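Local coordinates for RagB/SusD family nutrient uptake outer membrane protein (Bacteroides thetaiotaomicron, PDB 7KV2), which probably binds beta-glucans at the cell surface and helps deliver them to outer-membrane uptake, as a member of the SusD family, at residues Glu188-Ser193 and Ala225-Tyr230; Trp157-Trp162 and Met229-Asp234; Glu210-Val215 and Gly267-Glu272. One frame throughout, in Å; residues are numbered along the deposited sequence. Where two conformers were deposited one is given.

Contact 1: residues Glu188-Ser193 and Ala225-Tyr230; sequences EKMVTS and AEIVMY. With EDO (1,2-ethanediol), chain E.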
loop_
_atom_site.group_PDB
_atom_site.type_symbol
_atom_site.label_atom_id
_atom_site.label_comp_id
_atom_site.label_asym_id
_atom_site.label_seq_id
_atom_site.Cartn_x
_atom_site.Cartn_y
_atom_site.Cartn_z
ATOM N N GLU A 188 13.617 -5.096 15.365
ATOM C CA GLU A 188 14.830 -5.929 15.504
ATOM C C GLU A 188 14.605 -7.293 14.858
ATOM O O GLU A 188 15.496 -7.692 14.115
ATOM C CB GLU A 188 15.226 -6.042 16.975
ATOM C CG GLU A 188 15.910 -4.792 17.466
ATOM C CD GLU A 188 17.217 -4.446 16.775
ATOM O OE1 GLU A 188 17.925 -5.380 16.327
ATOM O OE2 GLU A 188 17.520 -3.222 16.680
ATOM N N LYS A 189 13.495 -7.968 15.157
ATOM C CA LYS A 189 13.185 -9.293 14.573
ATOM C C LYS A 189 13.043 -9.132 13.045
ATOM O O LYS A 189 13.553 -9.993 12.273
ATOM C CB LYS A 189 11.896 -9.863 15.142
ATOM C CG LYS A 189 11.868 -10.104 16.640
ATOM C CD LYS A 189 12.621 -11.324 17.078
ATOM C CE LYS A 189 12.337 -11.652 18.528
ATOM N NZ LYS A 189 13.485 -12.358 19.136
ATOM N N MET A 190 12.316 -8.092 12.616
ATOM C CA MET A 190 12.044 -7.862 11.161
ATOM C C MET A 190 13.354 -7.645 10.403
ATOM O O MET A 190 13.602 -8.348 9.397
ATOM C CB MET A 190 11.115 -6.660 10.987
ATOM C CG MET A 190 9.705 -6.991 11.434
ATOM S SD MET A 190 8.635 -5.518 11.582
ATOM C CE MET A 190 8.644 -4.837 9.921
ATOM N N VAL A 191 14.165 -6.686 10.813
ATOM C CA VAL A 191 15.370 -6.324 10.035
ATOM C C VAL A 191 16.357 -7.497 10.016
ATOM O O VAL A 191 16.940 -7.750 8.950
ATOM C CB VAL A 191 15.977 -4.989 10.500
ATOM C CG1 VAL A 191 16.748 -5.087 11.808
ATOM C CG2 VAL A 191 16.849 -4.438 9.383
ATOM N N THR A 192 16.509 -8.234 11.122
ATOM C CA THR A 192 17.413 -9.412 11.183
ATOM C C THR A 192 16.911 -10.496 10.214
ATOM O O THR A 192 17.743 -11.067 9.516
ATOM C CB THR A 192 17.555 -9.938 12.621
ATOM O OG1 THR A 192 18.147 -8.878 13.364
ATOM C CG2 THR A 192 18.440 -11.158 12.717
ATOM N N SER A 193 15.601 -10.763 10.154
ATOM C CA SER A 193 14.998 -11.718 9.188
ATOM C C SER A 193 15.322 -11.321 7.745
ATOM O O SER A 193 15.680 -12.202 6.954
ATOM C CB SER A 193 13.510 -11.829 9.378
ATOM O OG SER A 193 13.198 -12.517 10.580
ATOM N N ALA A 225 14.630 -0.999 3.088
ATOM C CA ALA A 225 14.736 0.480 3.105
ATOM C C ALA A 225 13.529 1.075 3.836
ATOM O O ALA A 225 13.702 2.057 4.633
ATOM C CB ALA A 225 14.849 1.016 1.692
ATOM N N GLU A 226 12.345 0.519 3.571
ATOM C CA GLU A 226 11.079 0.973 4.177
ATOM C C GLU A 226 11.183 0.918 5.707
ATOM O O GLU A 226 10.931 1.966 6.363
ATOM C CB GLU A 226 9.886 0.155 3.717
ATOM C CG GLU A 226 8.592 0.623 4.380
ATOM C CD GLU A 226 7.294 0.045 3.835
ATOM O OE1 GLU A 226 7.284 -0.577 2.730
ATOM O OE2 GLU A 226 6.313 0.175 4.541
ATOM N N ILE A 227 11.520 -0.236 6.271
ATOM C CA ILE A 227 11.467 -0.403 7.760
ATOM C C ILE A 227 12.671 0.336 8.397
ATOM O O ILE A 227 12.479 0.996 9.463
ATOM C CB ILE A 227 11.326 -1.893 8.147
ATOM C CG1 ILE A 227 12.590 -2.709 7.878
ATOM C CG2 ILE A 227 10.108 -2.523 7.481
ATOM C CD1 ILE A 227 12.550 -4.063 8.502
ATOM N N VAL A 228 13.833 0.325 7.750
ATOM C CA VAL A 228 15.056 1.071 8.191
ATOM C C VAL A 228 14.719 2.558 8.288
ATOM O O VAL A 228 15.043 3.200 9.330
ATOM C CB VAL A 228 16.266 0.827 7.276
ATOM C CG1 VAL A 228 17.366 1.833 7.510
ATOM C CG2 VAL A 228 16.793 -0.587 7.418
ATOM N N MET A 229 14.032 3.095 7.276
ATOM C CA MET A 229 13.769 4.546 7.254
ATOM C C MET A 229 12.649 4.868 8.231
ATOM O O MET A 229 12.748 5.923 8.909
ATOM C CB MET A 229 13.475 5.040 5.837
ATOM C CG MET A 229 14.699 4.937 4.956
ATOM S SD MET A 229 14.349 5.153 3.169
ATOM C CE MET A 229 14.224 6.932 3.176
ATOM N N TYR A 230 11.639 4.013 8.367
ATOM C CA TYR A 230 10.532 4.335 9.299
ATOM C C TYR A 230 11.064 4.309 10.753
ATOM O O TYR A 230 10.555 5.039 11.598
ATOM C CB TYR A 230 9.344 3.393 9.172
ATOM C CG TYR A 230 8.133 3.922 9.897
ATOM C CD1 TYR A 230 7.528 5.101 9.495
ATOM C CD2 TYR A 230 7.618 3.292 11.014
ATOM C CE1 TYR A 230 6.448 5.633 10.179
ATOM C CE2 TYR A 230 6.520 3.795 11.696
ATOM C CZ TYR A 230 5.949 4.992 11.292
ATOM O OH TYR A 230 4.858 5.503 11.930
HETATM C C1 EDO E . 3.057 -0.693 4.813
HETATM O O1 EDO E . 1.961 0.118 5.198
HETATM C C2 EDO E . 3.438 -0.600 3.381
HETATM O O2 EDO E . 4.352 -1.592 2.884
#
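Beside V191, which meets I227 across this helix pair, the carbonyl oxygen E188 O accepts two hydrogens from T192. The hydroxyl T192 OG1 lies 3.0 Å from E188 O, with a C=O...donor angle of 157° and a tilt of 22° from the carbonyl plane. The amide T192 N arrives at the opposite face of that plane, so the hydroxyl supplements the ordinary helical bond rather than replacing it.

The contact proper carries no hydrogen bond and is made by aliphatic branches. I227 supplies most of it with two of its carbons. With I227 CG1 held between the backbone N and the carbonyl carbon (chi1 70°), the terminal CD1 is carried against the facing helix, 3.9 Å from V191 N and equally close to M190 CB. The shorter branch meets a different part of M190: the M190 chain bends at its last torsion, and its methyl CE comes within 3.7 Å of I227 CG2. V191 CB is 4.1 Å from I227 CD1, while V191 CG2 meets V228 CG2 more loosely at 4.3 Å.

Helices 183-200 and 217-231, successive in the chain, run roughly antiparallel here, their local axes 10.4 Å apart, which is consistent with the TPR clan in which this region's sequence family is placed. Helix 137-162 covers a neighbouring side, where N156 touches both M190 and I227.

E226 turns from the aliphatic seam into a polar cluster. Its extended chain brings OE2 to K160 and N156 and OE1 to the hydroxyl of Y403. A 1,2-ethanediol, probably from the crystallisation liquor, also donates from O2 to E226 OE1 at 3.1 Å.

Contact 2: residues Trp157-Trp162 and Met229-Asp234; sequences WVWKFW and MYQNDD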
loop_
_atom_site.group_PDB
_atom_site.type_symbol
_atom_site.label_atom_id
_atom_site.label_comp_id
_atom_site.label_asym_id
_atom_site.label_seq_id
_atom_site.Cartn_x
_atom_site.Cartn_y
_atom_site.Cartn_z
ATOM N N TRP A 157 2.780 -4.673 8.378
ATOM C CA TRP A 157 1.411 -4.108 8.394
ATOM C C TRP A 157 1.061 -3.811 9.875
ATOM O O TRP A 157 0.576 -2.731 10.193
ATOM C CB TRP A 157 0.423 -5.104 7.804
ATOM C CG TRP A 157 0.388 -5.231 6.301
ATOM C CD1 TRP A 157 0.993 -4.445 5.371
ATOM C CD2 TRP A 157 -0.386 -6.196 5.572
ATOM N NE1 TRP A 157 0.655 -4.865 4.109
ATOM C CE2 TRP A 157 -0.200 -5.923 4.198
ATOM C CE3 TRP A 157 -1.229 -7.248 5.940
ATOM C CZ2 TRP A 157 -0.784 -6.692 3.200
ATOM C CZ3 TRP A 157 -1.863 -7.977 4.944
ATOM C CH2 TRP A 157 -1.649 -7.683 3.587
ATOM N N VAL A 158 1.266 -4.774 10.771
ATOM C CA VAL A 158 0.870 -4.558 12.197
ATOM C C VAL A 158 1.885 -3.691 12.931
ATOM O O VAL A 158 1.443 -2.938 13.805
ATOM C CB VAL A 158 0.536 -5.869 12.933
ATOM C CG1 VAL A 158 -0.849 -6.369 12.568
ATOM C CG2 VAL A 158 1.572 -6.950 12.708
ATOM N N TRP A 159 3.158 -3.757 12.585
ATOM C CA TRP A 159 4.222 -2.907 13.174
ATOM C C TRP A 159 3.881 -1.433 12.926
ATOM O O TRP A 159 3.884 -0.598 13.886
ATOM C CB TRP A 159 5.580 -3.297 12.622
ATOM C CG TRP A 159 6.748 -2.481 13.087
ATOM C CD1 TRP A 159 7.217 -2.371 14.371
ATOM C CD2 TRP A 159 7.616 -1.675 12.273
ATOM N NE1 TRP A 159 8.314 -1.559 14.405
ATOM C CE2 TRP A 159 8.568 -1.090 13.135
ATOM C CE3 TRP A 159 7.663 -1.355 10.910
ATOM C CZ2 TRP A 159 9.569 -0.252 12.667
ATOM C CZ3 TRP A 159 8.655 -0.526 10.439
ATOM C CH2 TRP A 159 9.619 0.005 11.307
ATOM N N LYS A 160 3.580 -1.091 11.670
ATOM C CA LYS A 160 3.293 0.315 11.325
ATOM C C LYS A 160 2.003 0.767 11.998
ATOM O O LYS A 160 2.021 1.871 12.537
ATOM C CB LYS A 160 3.259 0.533 9.797
ATOM C CG LYS A 160 4.656 0.649 9.221
ATOM C CD LYS A 160 4.681 1.279 7.858
ATOM C CE LYS A 160 6.051 1.797 7.525
ATOM N NZ LYS A 160 6.024 2.482 6.217
ATOM N N PHE A 161 0.899 0.034 11.883
ATOM C CA PHE A 161 -0.420 0.548 12.311
ATOM C C PHE A 161 -0.531 0.463 13.844
ATOM O O PHE A 161 -1.146 1.364 14.384
ATOM C CB PHE A 161 -1.588 -0.163 11.647
ATOM C CG PHE A 161 -1.828 0.299 10.215
ATOM C CD1 PHE A 161 -2.591 1.426 9.941
ATOM C CD2 PHE A 161 -1.312 -0.423 9.142
ATOM C CE1 PHE A 161 -2.797 1.859 8.631
ATOM C CE2 PHE A 161 -1.540 -0.016 7.823
ATOM C CZ PHE A 161 -2.287 1.116 7.572
ATOM N N TRP A 162 0.017 -0.570 14.474
ATOM C CA TRP A 162 -0.228 -0.784 15.936
ATOM C C TRP A 162 1.068 -0.804 16.774
ATOM O O TRP A 162 0.949 -0.523 17.993
ATOM C CB TRP A 162 -1.031 -2.055 16.146
ATOM C CG TRP A 162 -2.472 -1.962 15.778
ATOM C CD1 TRP A 162 -3.470 -1.418 16.523
ATOM C CD2 TRP A 162 -3.080 -2.449 14.571
ATOM N NE1 TRP A 162 -4.661 -1.551 15.880
ATOM C CE2 TRP A 162 -4.453 -2.182 14.676
ATOM C CE3 TRP A 162 -2.585 -3.057 13.404
ATOM C CZ2 TRP A 162 -5.364 -2.558 13.691
ATOM C CZ3 TRP A 162 -3.490 -3.462 12.451
ATOM C CH2 TRP A 162 -4.845 -3.162 12.560
ATOM N N MET A 229 14.032 3.095 7.276
ATOM C CA MET A 229 13.769 4.546 7.254
ATOM C C MET A 229 12.649 4.868 8.231
ATOM O O MET A 229 12.748 5.923 8.909
ATOM C CB MET A 229 13.475 5.040 5.837
ATOM C CG MET A 229 14.699 4.937 4.956
ATOM S SD MET A 229 14.349 5.153 3.169
ATOM C CE MET A 229 14.224 6.932 3.176
ATOM N N TYR A 230 11.639 4.013 8.367
ATOM C CA TYR A 230 10.532 4.335 9.299
ATOM C C TYR A 230 11.064 4.309 10.753
ATOM O O TYR A 230 10.555 5.039 11.598
ATOM C CB TYR A 230 9.344 3.393 9.172
ATOM C CG TYR A 230 8.133 3.922 9.897
ATOM C CD1 TYR A 230 7.528 5.101 9.495
ATOM C CD2 TYR A 230 7.618 3.292 11.014
ATOM C CE1 TYR A 230 6.448 5.633 10.179
ATOM C CE2 TYR A 230 6.520 3.795 11.696
ATOM C CZ TYR A 230 5.949 4.992 11.292
ATOM O OH TYR A 230 4.858 5.503 11.930
ATOM N N GLN A 231 12.031 3.438 11.016
ATOM C CA GLN A 231 12.643 3.258 12.369
ATOM C C GLN A 231 13.615 4.404 12.666
ATOM O O GLN A 231 13.951 4.582 13.839
ATOM C CB GLN A 231 13.397 1.934 12.415
ATOM C CG GLN A 231 14.042 1.636 13.779
ATOM C CD GLN A 231 13.017 1.423 14.860
ATOM O OE1 GLN A 231 11.831 1.257 14.597
ATOM N NE2 GLN A 231 13.466 1.383 16.118
ATOM N N ASN A 232 14.076 5.107 11.643
ATOM C CA ASN A 232 15.142 6.133 11.716
ATOM C C ASN A 232 16.418 5.425 12.176
ATOM O O ASN A 232 17.136 5.983 13.038
ATOM C CB ASN A 232 14.750 7.322 12.600
ATOM C CG ASN A 232 13.820 8.285 11.877
ATOM O OD1 ASN A 232 12.647 8.358 12.175
ATOM N ND2 ASN A 232 14.314 8.985 10.875
ATOM N N ASP A 233 16.663 4.222 11.647
ATOM C CA ASP A 233 17.833 3.393 12.064
ATOM C C ASP A 233 19.035 3.801 11.217
ATOM O O ASP A 233 19.348 3.118 10.207
ATOM C CB ASP A 233 17.528 1.904 12.003
ATOM C CG ASP A 233 18.725 1.057 12.398
ATOM O OD1 ASP A 233 19.743 1.655 12.916
ATOM O OD2 ASP A 233 18.649 -0.158 12.126
ATOM N N ASP A 234 19.691 4.894 11.627
ATOM C CA ASP A 234 20.791 5.536 10.865
ATOM C C ASP A 234 21.953 4.536 10.762
ATOM O O ASP A 234 22.712 4.608 9.765
ATOM C CB ASP A 234 21.108 6.924 11.434
ATOM C CG ASP A 234 21.711 6.879 12.826
ATOM O OD1 ASP A 234 21.127 6.215 13.690
ATOM O OD2 ASP A 234 22.776 7.475 13.015
HETATM O O HOH W 1 9.831 0.670 16.240
HETATM O O HOH W 2 3.535 3.813 13.489
#
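The rings of W159 and Y230 form an offset edge-to-face pair, the edge of the tyrosine directed at the face of the indole with the planes 83° apart. The six-membered ring of W159 and the Y230 ring have centroids separated by 5.6 Å, and the nearest atoms, W159 CH2 and Y230 CD2, are 3.9 Å apart. One face of the tyrosine carries K160 CE, which sits toward the rim, 3.8 Å from Y230 CG, in a CH-pi contact. At the indole edge, near its plane, Q231 OE1 lies 3.3 Å from W159 CZ2, the amide turned 29° from the ring.

Torsions explain these approaches. W159 CG lies anti to the backbone N (chi1 177°), which carries the indole across to helix 217-231, whereas the K160 chain, extended beyond CG, brings CE over the tyrosine and its ammonium group to E226. One methylene thus rests on the ring while the charged end is paired.

Two waters stitch the polar rims. One donates to Q231 OE1 at 2.7 Å; W159 NE1 gives its hydrogen chiefly to A183 O, and its long 3.3 Å contact to this water is secondary. The other end of the glutamine amide, NE2, binds D184. A second water takes the Y230 OH hydrogen at 2.7 Å and gives one of its own to K160 O at 2.6 Å, tying the tyrosine to the backbone of the opposite helix.

N232 is the first residue to leave helical angles; its positive phi and two bonds back into the last turn make a Schellman motif. D233 OD2 then makes a salt bridge to R236 and a hydrogen bond to Y187. An edge-to-face pair beside a Schellman-closed helix end joins helices 137-162 and 217-231, consistent with the TPR-like helical fold of SusD-family proteins.

Contact 3: residues Glu210-Val215 and Gly267-Glu272; sequences ENYGRV and GEWSIE. With EDO (1,2-ethanediol), chain F.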
loop_
_atom_site.group_PDB
_atom_site.type_symbol
_atom_site.label_atom_id
_atom_site.label_comp_id
_atom_site.label_asym_id
_atom_site.label_seq_id
_atom_site.Cartn_x
_atom_site.Cartn_y
_atom_site.Cartn_z
ATOM N N GLU A 210 5.787 -15.562 -16.003
ATOM C CA GLU A 210 5.170 -16.756 -15.362
ATOM C C GLU A 210 5.072 -16.557 -13.836
ATOM O O GLU A 210 4.175 -17.160 -13.224
ATOM C CB GLU A 210 6.010 -18.010 -15.667
ATOM C CG GLU A 210 6.129 -18.338 -17.150
ATOM C CD GLU A 210 4.798 -18.356 -17.887
ATOM O OE1 GLU A 210 3.898 -19.132 -17.476
ATOM O OE2 GLU A 210 4.639 -17.564 -18.848
ATOM N N ASN A 211 5.949 -15.785 -13.211
ATOM C CA ASN A 211 6.026 -15.787 -11.727
ATOM C C ASN A 211 5.909 -14.390 -11.107
ATOM O O ASN A 211 6.236 -14.281 -9.904
ATOM C CB ASN A 211 7.343 -16.445 -11.319
ATOM C CG ASN A 211 7.389 -17.898 -11.758
ATOM O OD1 ASN A 211 6.625 -18.700 -11.253
ATOM N ND2 ASN A 211 8.202 -18.213 -12.750
ATOM N N TYR A 212 5.474 -13.349 -11.842
ATOM C CA TYR A 212 5.352 -11.996 -11.239
ATOM C C TYR A 212 4.414 -12.125 -10.030
ATOM O O TYR A 212 3.366 -12.786 -10.145
ATOM C CB TYR A 212 4.879 -10.939 -12.253
ATOM C CG TYR A 212 5.968 -10.357 -13.126
ATOM C CD1 TYR A 212 7.163 -9.910 -12.590
ATOM C CD2 TYR A 212 5.790 -10.238 -14.500
ATOM C CE1 TYR A 212 8.159 -9.338 -13.373
ATOM C CE2 TYR A 212 6.771 -9.671 -15.293
ATOM C CZ TYR A 212 7.944 -9.192 -14.736
ATOM O OH TYR A 212 8.903 -8.605 -15.528
ATOM N N GLY A 213 4.802 -11.508 -8.919
ATOM C CA GLY A 213 4.101 -11.600 -7.624
ATOM C C GLY A 213 4.951 -12.333 -6.600
ATOM O O GLY A 213 4.680 -12.190 -5.409
ATOM N N ARG A 214 5.922 -13.154 -7.039
ATOM C CA ARG A 214 6.808 -13.900 -6.106
ATOM C C ARG A 214 7.778 -12.890 -5.485
ATOM O O ARG A 214 8.098 -11.884 -6.138
ATOM C CB ARG A 214 7.575 -15.041 -6.786
ATOM C CG ARG A 214 6.709 -16.176 -7.332
ATOM C CD ARG A 214 6.218 -17.170 -6.284
ATOM N NE ARG A 214 5.731 -18.418 -6.871
ATOM C CZ ARG A 214 5.705 -19.580 -6.233
ATOM N NH1 ARG A 214 6.104 -19.663 -4.979
ATOM N NH2 ARG A 214 5.307 -20.664 -6.856
ATOM N N VAL A 215 8.223 -13.150 -4.260
ATOM C CA VAL A 215 9.300 -12.368 -3.622
ATOM C C VAL A 215 10.524 -12.360 -4.545
ATOM O O VAL A 215 10.866 -13.424 -5.120
ATOM C CB VAL A 215 9.618 -12.961 -2.240
ATOM C CG1 VAL A 215 10.821 -12.300 -1.608
ATOM C CG2 VAL A 215 8.401 -12.852 -1.332
ATOM N N GLY A 267 0.099 -1.291 -17.517
ATOM C CA GLY A 267 1.241 -0.855 -16.694
ATOM C C GLY A 267 1.569 -1.825 -15.577
ATOM O O GLY A 267 2.605 -1.605 -14.914
ATOM N N GLU A 268 0.786 -2.899 -15.413
ATOM C CA GLU A 268 1.076 -3.928 -14.388
ATOM C C GLU A 268 2.419 -4.586 -14.712
ATOM O O GLU A 268 2.653 -5.004 -15.876
ATOM C CB GLU A 268 -0.038 -4.959 -14.268
ATOM C CG GLU A 268 -1.347 -4.346 -13.781
ATOM C CD GLU A 268 -2.456 -5.379 -13.607
ATOM O OE1 GLU A 268 -2.349 -6.472 -14.192
ATOM O OE2 GLU A 268 -3.468 -5.082 -12.920
ATOM N N TRP A 269 3.264 -4.719 -13.695
ATOM C CA TRP A 269 4.582 -5.406 -13.801
ATOM C C TRP A 269 5.392 -4.798 -14.957
ATOM O O TRP A 269 6.071 -5.561 -15.684
ATOM C CB TRP A 269 4.395 -6.942 -13.913
ATOM C CG TRP A 269 3.778 -7.489 -12.641
ATOM C CD1 TRP A 269 2.504 -7.944 -12.462
ATOM C CD2 TRP A 269 4.401 -7.562 -11.348
ATOM N NE1 TRP A 269 2.308 -8.329 -11.147
ATOM C CE2 TRP A 269 3.465 -8.119 -10.454
ATOM C CE3 TRP A 269 5.676 -7.263 -10.869
ATOM C CZ2 TRP A 269 3.777 -8.355 -9.116
ATOM C CZ3 TRP A 269 6.001 -7.562 -9.559
ATOM C CH2 TRP A 269 5.050 -8.073 -8.696
ATOM N N SER A 270 5.377 -3.479 -15.068
ATOM C CA SER A 270 6.150 -2.728 -16.089
ATOM C C SER A 270 7.619 -2.663 -15.653
ATOM O O SER A 270 8.002 -3.166 -14.565
ATOM C CB SER A 270 5.632 -1.344 -16.222
ATOM O OG SER A 270 5.998 -0.604 -15.060
ATOM N N ILE A 271 8.421 -1.920 -16.405
ATOM C CA ILE A 271 9.846 -1.754 -16.015
ATOM C C ILE A 271 9.941 -0.987 -14.695
ATOM O O ILE A 271 10.961 -1.097 -13.999
ATOM C CB ILE A 271 10.633 -1.086 -17.137
ATOM C CG1 ILE A 271 12.130 -1.314 -16.886
ATOM C CG2 ILE A 271 10.240 0.370 -17.306
ATOM C CD1 ILE A 271 12.911 -1.452 -18.135
ATOM N N GLU A 272 8.887 -0.260 -14.321
ATOM C CA GLU A 272 8.878 0.523 -13.064
ATOM C C GLU A 272 8.501 -0.335 -11.854
ATOM O O GLU A 272 8.756 0.107 -10.725
ATOM C CB GLU A 272 7.866 1.649 -13.186
ATOM C CG GLU A 272 8.059 2.673 -12.107
ATOM C CD GLU A 272 7.592 4.053 -12.396
ATOM O OE1 GLU A 272 7.501 4.415 -13.587
ATOM O OE2 GLU A 272 7.325 4.752 -11.409
HETATM C C1 EDO F . 0.357 -5.884 -17.839
HETATM O O1 EDO F . 1.413 -6.832 -17.576
HETATM C C2 EDO F . -1.053 -6.456 -17.957
HETATM O O2 EDO F . -1.513 -7.287 -16.889
#
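The rings of Y212 and W269 lie nearly parallel, 7° apart, but slid so far that they barely overlap. The tyrosine ring and the five-membered ring of W269 have centroids 4.7 Å apart. Each ring instead receives the other residue's methylene: Y212 CB stands 3.5 Å from the centroid of that five-membered ring, almost on its normal, and W269 CB lies 3.8 Å from the centroid of the tyrosine, toward its rim. Beside this reciprocal CH-pi packing, G213 N approaches W269 CZ2 obliquely at 3.3 Å.

The backbones present these groups from two type II turns. Y212 and G213 are the central pair of one, closed by R214 N to N211 O; at the angles of G213 (phi 113°) a CB would press against Y212 O, which itself calls for glycine. E268 and W269 occupy the same places in the other, closed weakly.

Further out, R206 reaches both sides, bonding Y212 OH and S270 O, while N278 OD1 accepts from W269 NE1 and E276 OE2 from W269 N. S270 OG accepts from E272 N at 3.0 Å, an ST turn. A 1,2-ethanediol, probably from the crystallisation liquor, donates to E268 O (2.8 Å from its O1) and E268 OE1. Reciprocal CH-pi contacts between near-parallel rings thus join two surface turns, one preceding helix 217-231, the other strand 273-277.

Contacts 1 and 2 are neighbours, with centres 7 Å apart, and share M229 and Y230 on helix 217-231; that helix packs on helix 183-200 in the first and on helix 137-162 in the second. They touch directly through the K160-E226 salt bridge, and I227 O and the methyl of M190 both lie against the indole of W159. Three helices, consecutive in the chain, thus form one buried block. Contact 3 sits apart, its centre about 23 Å and 25 Å from theirs. Along the chain the order is 157-162, 188-193, 210-215, 225-234, 267-272, so its segments alternate with theirs, and this surface contact fastens the block's connecting loop to the loop leading into strand 273-277.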